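Local coordinates for uncharacterized protein (Bacteroides ovatus, PDB 4QEY) that is of unknown function but belongs to a family of PLAT/LH2- and C2-like beta-sandwich lipoproteins thought to bind calcium, at residues D25-A31 / A79-T85; A41-E46 / S66-G70. The contacts are given in a common frame with arbitrary orientation. Where two conformers were deposited one is given. Residue numbers count along the deposited sequence, not the author numbering.

Overall arrangement
Both contacts join antiparallel backbone segments, but contact 1 lies within a sheet and contact 2 at the edge of one. Contact 1 (25-31 with 79-85) zips the two inner strands of one sheet in continuous register, with an apolar face packed against the second sheet and a mixed, more polar face outside. Contact 2 (41-46 with 66-70) is a single bridge on an outermost strand, 64-68, of that second sheet, where waters link neighbouring groups. Their centres are 21 Å apart, on opposite sides of the chain's centre, and each is partly buried. Strand 26-36 leads on towards 41-46, and strand 64-68 is followed by 73-84, so contact 2 lies inside the loop closed by contact 1.

Contact 1. Residues D25-A31 / A79-T85; sequences DFDLNIA and AGSVIST. With EDO (1,2-ethanediol), chain M.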
loop_
_atom_site.group_PDB
_atom_site.type_symbol
_atom_site.label_atom_id
_atom_site.label_comp_id
_atom_site.label_asym_id
_atom_site.label_seq_id
_atom_site.Cartn_x
_atom_site.Cartn_y
_atom_site.Cartn_z
ATOM N N ASP A 25 -1.393 18.216 -0.931
ATOM C CA ASP A 25 -1.648 18.549 -2.335
ATOM C C ASP A 25 -1.933 17.309 -3.214
ATOM O O ASP A 25 -2.015 17.422 -4.432
ATOM C CB ASP A 25 -0.432 19.301 -2.892
ATOM C CG ASP A 25 -0.216 20.634 -2.219
ATOM O OD1 ASP A 25 -1.180 21.416 -2.133
ATOM O OD2 ASP A 25 0.915 20.893 -1.781
ATOM N N PHE A 26 -2.148 16.161 -2.595
ATOM C CA PHE A 26 -2.453 14.905 -3.265
ATOM C C PHE A 26 -3.544 14.178 -2.522
ATOM O O PHE A 26 -3.830 14.516 -1.373
ATOM C CB PHE A 26 -1.183 14.017 -3.347
ATOM C CG PHE A 26 -0.033 14.582 -4.150
ATOM C CD1 PHE A 26 0.916 15.409 -3.552
ATOM C CD2 PHE A 26 0.115 14.274 -5.500
ATOM C CE1 PHE A 26 1.977 15.929 -4.292
ATOM C CE2 PHE A 26 1.169 14.814 -6.249
ATOM C CZ PHE A 26 2.093 15.628 -5.637
ATOM N N ASP A 27 -4.164 13.196 -3.193
ATOM C CA ASP A 27 -5.092 12.193 -2.670
ATOM C C ASP A 27 -4.457 10.824 -2.890
ATOM O O ASP A 27 -4.157 10.490 -4.024
ATOM C CB ASP A 27 -6.496 12.275 -3.287
ATOM C CG ASP A 27 -7.359 13.446 -2.886
ATOM O OD1 ASP A 27 -7.091 14.054 -1.825
ATOM O OD2 ASP A 27 -8.345 13.712 -3.591
ATOM N N LEU A 28 -4.169 10.085 -1.821
ATOM C CA LEU A 28 -3.625 8.729 -1.861
ATOM C C LEU A 28 -4.742 7.767 -1.501
ATOM O O LEU A 28 -5.322 7.873 -0.406
ATOM C CB LEU A 28 -2.398 8.554 -0.925
ATOM C CG LEU A 28 -1.823 7.146 -0.789
ATOM C CD1 LEU A 28 -1.252 6.636 -2.130
ATOM C CD2 LEU A 28 -0.770 7.104 0.269
ATOM N N ASN A 29 -5.079 6.870 -2.445
ATOM C CA ASN A 29 -6.119 5.857 -2.286
ATOM C C ASN A 29 -5.465 4.517 -2.412
ATOM O O ASN A 29 -4.755 4.283 -3.391
ATOM C CB ASN A 29 -7.242 6.053 -3.312
ATOM C CG ASN A 29 -7.753 7.468 -3.346
ATOM O OD1 ASN A 29 -8.403 7.939 -2.406
ATOM N ND2 ASN A 29 -7.387 8.201 -4.403
ATOM N N ILE A 30 -5.600 3.665 -1.390
ATOM C CA ILE A 30 -4.939 2.363 -1.419
ATOM C C ILE A 30 -5.967 1.265 -1.071
ATOM O O ILE A 30 -6.920 1.486 -0.328
ATOM C CB ILE A 30 -3.673 2.286 -0.529
ATOM C CG1 ILE A 30 -3.955 2.670 0.926
ATOM C CG2 ILE A 30 -2.544 3.161 -1.096
ATOM C CD1 ILE A 30 -2.695 2.697 1.899
ATOM N N ALA A 31 -5.799 0.107 -1.716
ATOM C CA ALA A 31 -6.626 -1.069 -1.526
ATOM C C ALA A 31 -5.740 -2.280 -1.319
ATOM O O ALA A 31 -4.776 -2.469 -2.056
ATOM C CB ALA A 31 -7.558 -1.267 -2.716
ATOM N N ALA A 79 -2.886 -2.151 -4.221
ATOM C CA ALA A 79 -3.142 -1.308 -5.392
ATOM C C ALA A 79 -3.431 0.081 -4.933
ATOM O O ALA A 79 -4.219 0.260 -4.004
ATOM C CB ALA A 79 -4.300 -1.859 -6.203
ATOM N N GLY A 80 -2.774 1.054 -5.536
ATOM C CA GLY A 80 -2.968 2.442 -5.152
ATOM C C GLY A 80 -3.111 3.425 -6.298
ATOM O O GLY A 80 -2.749 3.140 -7.444
ATOM N N SER A 81 -3.650 4.602 -5.978
ATOM C CA SER A 81 -3.769 5.708 -6.906
ATOM C C SER A 81 -3.359 6.981 -6.192
ATOM O O SER A 81 -3.575 7.146 -4.993
ATOM C CB SER A 81 -5.171 5.825 -7.518
ATOM O OG SER A 81 -6.180 6.231 -6.607
ATOM N N VAL A 82 -2.687 7.842 -6.937
ATOM C CA VAL A 82 -2.213 9.165 -6.521
ATOM C C VAL A 82 -2.830 10.188 -7.486
ATOM O O VAL A 82 -2.647 10.072 -8.697
ATOM C CB VAL A 82 -0.661 9.236 -6.476
ATOM C CG1 VAL A 82 -0.183 10.651 -6.169
ATOM C CG2 VAL A 82 -0.088 8.245 -5.471
ATOM N N ILE A 83 -3.633 11.114 -6.954
ATOM C CA ILE A 83 -4.292 12.184 -7.709
ATOM C C ILE A 83 -3.925 13.487 -7.029
ATOM O O ILE A 83 -4.008 13.554 -5.807
ATOM C CB ILE A 83 -5.852 11.995 -7.848
ATOM C CG1 ILE A 83 -6.264 10.624 -8.445
ATOM C CG2 ILE A 83 -6.492 13.114 -8.673
ATOM C CD1 ILE A 83 -6.458 9.545 -7.456
ATOM N N SER A 84 -3.439 14.463 -7.800
ATOM C CA SER A 84 -3.054 15.801 -7.360
ATOM C C SER A 84 -4.267 16.701 -7.280
ATOM O O SER A 84 -5.108 16.696 -8.199
ATOM C CB SER A 84 -2.029 16.400 -8.312
ATOM O OG SER A 84 -2.613 16.607 -9.591
ATOM N N THR A 85 -4.324 17.515 -6.199
ATOM C CA THR A 85 -5.435 18.433 -5.903
ATOM C C THR A 85 -4.949 19.920 -5.914
ATOM O O THR A 85 -5.593 20.784 -5.316
ATOM C CB THR A 85 -6.048 18.046 -4.551
ATOM O OG1 THR A 85 -5.038 18.098 -3.552
ATOM C CG2 THR A 85 -6.651 16.664 -4.559
HETATM C C1 EDO M . -4.875 15.034 2.139
HETATM O O1 EDO M . -4.488 15.650 0.912
HETATM C C2 EDO M . -6.348 14.511 2.087
HETATM O O2 EDO M . -6.492 13.537 1.056
#
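This is an antiparallel strand pairing at the middle of a four-stranded sheet, with 25-31 and 79-85 running at 165° to each other and 4.5 Å apart at the closest approach of their axes. The register is unbroken from F26 opposite S84 to A31 opposite A79. Hydrogen bonds come in pairs at D27/I83, N29/S81 and A31/A79, as in D27 N to I83 O at 2.6 Å and S81 N to N29 O at 2.8 Å; T85 N to D25 O (2.9 Å) adds one more rung at the D25/T85 end. Between these, CA-H...O contacts such as L28 CA to S81 O (3.5 Å) fill the non-hydrogen-bonded positions.

F26, L28, I30 and V82 share one face with G80 and S84. F26 CD2 lies 3.7 Å from V82 CG1, and L28 CD1 3.9 Å from V82 CG2. In this beta sandwich that face looks onto the second sheet, where L93, I95 and V17 receive them, so bulky apolar residues suit it. G80 sits opposite I30; an ideal CB would be a tight 3.3 Å from I30 CG2. The buried S84 hydroxyl is satisfied by L120 N.

The other face is mixed and partly exposed: D27, N29 and S81 can meet solvent, the small A31 and A79 sit at one end, and I83 lies against its neighbours (CD1 3.5 Å from N29 ND2). N29 ND2 donates to S81 OG at 3.2 Å while N29 OD1 accepts from K59 N. An ethanediol, probably from the crystallisation liquor, donates from O2 to D27 OD1 (3.0 Å).

Contact 2. Residues A41-E46 / S66-G70; sequences AKLYNE and SCQTG
The ring of Y44 (chi1 -54°, chi2 -83°) extends past Q68: CB is 4.0 Å from Q68 CG, and the ring edge meets T69 and G70, with CD2 4.1 Å from T69 C and CE2 4.2 Å from G70 N. Residues 41-45 and 66-70 are extended, with phi/psi of -133/151 for Y44 and -143/161 for Q68, while E46 turns off at -57/-34, its OE1 3.7 Å from S66 CB; the segments' end-to-end directions differ by 130°. The register sets L43 against T69, Y44 against Q68 and N45 against C67. Y44 and Q68 form one antiparallel hydrogen-bonded pair, CA atoms 5.2 Å apart: Y44 N to Q68 O is 2.8 Å and Q68 N to Y44 O 2.9 Å.

Direct backbone hydrogen bonding stops at this pair, although the chains stay close on both sides (L43 CA to Q68 O 3.5 Å, C67 CA to Y44 O 3.6 Å). One water links K42 O (2.5 Å) to G70 N (2.8 Å); another joins Y44 O (3.3 Å), S66 OG (2.5 Å) and Q68 OE1 (2.8 Å), which chi1 p, chi2 t and chi3 63° bring there.

L43 (chi1 m, chi2 t) plunges inward, CD1 3.8 Å from C67 SG, and A41 CB lies 3.9 Å from T69 CG2. These small or apolar groups suit a buried site beside M76. Exposed K42 makes a cation-pi contact with Y50, and N45 OD1 accepts from E49 N. The arrangement is that of a short beta hairpin laid along an outermost strand, 64-68, of one sheet of a beta sandwich, its inward leucine packing against the opposing sheet.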
loop_
_atom_site.group_PDB
_atom_site.type_symbol
_atom_site.label_atom_id
_atom_site.label_comp_id
_atom_site.label_asym_id
_atom_site.label_seq_id
_atom_site.Cartn_x
_atom_site.Cartn_y
_atom_site.Cartn_z
ATOM N N ALA A 41 -8.392 -14.380 3.254
ATOM C CA ALA A 41 -7.660 -14.036 4.461
ATOM C C ALA A 41 -8.275 -12.873 5.236
ATOM O O ALA A 41 -8.685 -11.862 4.660
ATOM C CB ALA A 41 -6.239 -13.666 4.092
ATOM N N LYS A 42 -8.271 -13.002 6.565
ATOM C CA LYS A 42 -8.628 -11.913 7.462
ATOM C C LYS A 42 -7.538 -10.858 7.407
ATOM O O LYS A 42 -6.372 -11.220 7.249
ATOM C CB LYS A 42 -8.814 -12.419 8.892
ATOM C CG LYS A 42 -10.068 -13.203 9.153
ATOM C CD LYS A 42 -10.292 -13.142 10.642
ATOM C CE LYS A 42 -11.593 -13.708 11.122
ATOM N NZ LYS A 42 -11.943 -13.143 12.462
ATOM N N LEU A 43 -7.874 -9.572 7.519
ATOM C CA LEU A 43 -6.815 -8.558 7.451
ATOM C C LEU A 43 -6.684 -7.844 8.788
ATOM O O LEU A 43 -7.675 -7.599 9.470
ATOM C CB LEU A 43 -7.052 -7.541 6.312
ATOM C CG LEU A 43 -7.153 -8.106 4.892
ATOM C CD1 LEU A 43 -7.402 -6.994 3.898
ATOM C CD2 LEU A 43 -5.890 -8.899 4.508
ATOM N N TYR A 44 -5.453 -7.518 9.154
ATOM C CA TYR A 44 -5.171 -6.897 10.432
ATOM C C TYR A 44 -4.252 -5.720 10.297
ATOM O O TYR A 44 -3.394 -5.699 9.418
ATOM C CB TYR A 44 -4.512 -7.931 11.378
ATOM C CG TYR A 44 -5.285 -9.219 11.550
ATOM C CD1 TYR A 44 -6.334 -9.308 12.457
ATOM C CD2 TYR A 44 -4.953 -10.359 10.820
ATOM C CE1 TYR A 44 -7.055 -10.490 12.615
ATOM C CE2 TYR A 44 -5.656 -11.550 10.980
ATOM C CZ TYR A 44 -6.702 -11.615 11.887
ATOM O OH TYR A 44 -7.390 -12.792 12.085
ATOM N N ASN A 45 -4.388 -4.752 11.206
ATOM C CA ASN A 45 -3.484 -3.597 11.262
ATOM C C ASN A 45 -2.258 -3.987 12.114
ATOM O O ASN A 45 -2.181 -5.132 12.566
ATOM C CB ASN A 45 -4.199 -2.348 11.809
ATOM C CG ASN A 45 -4.734 -2.439 13.222
ATOM O OD1 ASN A 45 -4.499 -3.390 13.971
ATOM N ND2 ASN A 45 -5.456 -1.420 13.633
ATOM N N GLU A 46 -1.322 -3.045 12.347
ATOM C CA GLU A 46 -0.094 -3.241 13.137
ATOM C C GLU A 46 -0.396 -3.728 14.579
ATOM O O GLU A 46 0.374 -4.534 15.098
ATOM C CB GLU A 46 0.744 -1.936 13.188
ATOM C CG GLU A 46 0.013 -0.654 13.611
ATOM C CD GLU A 46 -1.116 -0.103 12.745
ATOM O OE1 GLU A 46 -1.159 -0.413 11.531
ATOM O OE2 GLU A 46 -1.956 0.654 13.288
ATOM N N SER A 66 -0.404 0.185 7.313
ATOM C CA SER A 66 0.025 -1.202 7.325
ATOM C C SER A 66 -1.174 -2.134 7.257
ATOM O O SER A 66 -2.236 -1.845 7.822
ATOM C CB SER A 66 0.843 -1.482 8.579
ATOM O OG SER A 66 1.217 -2.846 8.647
ATOM N N CYS A 67 -0.989 -3.255 6.562
ATOM C CA CYS A 67 -1.987 -4.307 6.446
ATOM C C CYS A 67 -1.268 -5.664 6.423
ATOM O O CYS A 67 -0.257 -5.802 5.742
ATOM C CB CYS A 67 -2.862 -4.096 5.217
ATOM S SG CYS A 67 -4.288 -5.197 5.146
ATOM N N GLN A 68 -1.754 -6.641 7.207
ATOM C CA GLN A 68 -1.150 -7.978 7.279
ATOM C C GLN A 68 -2.199 -9.086 7.430
ATOM O O GLN A 68 -3.322 -8.824 7.853
ATOM C CB GLN A 68 -0.152 -8.068 8.455
ATOM C CG GLN A 68 -0.797 -7.974 9.838
ATOM C CD GLN A 68 0.196 -7.779 10.931
ATOM O OE1 GLN A 68 0.894 -6.773 10.984
ATOM N NE2 GLN A 68 0.197 -8.685 11.887
ATOM N N THR A 69 -1.794 -10.326 7.110
ATOM C CA THR A 69 -2.580 -11.547 7.271
ATOM C C THR A 69 -2.162 -12.275 8.552
ATOM O O THR A 69 -1.297 -11.803 9.292
ATOM C CB THR A 69 -2.414 -12.494 6.051
ATOM O OG1 THR A 69 -1.066 -12.942 5.976
ATOM C CG2 THR A 69 -2.837 -11.896 4.762
ATOM N N GLY A 70 -2.722 -13.463 8.747
ATOM C CA GLY A 70 -2.349 -14.369 9.819
ATOM C C GLY A 70 -1.163 -15.178 9.347
ATOM O O GLY A 70 -0.646 -14.923 8.250
HETATM O O HOH W 1 -5.301 -13.449 7.717
HETATM O O HOH W 2 -0.311 -4.592 9.689
#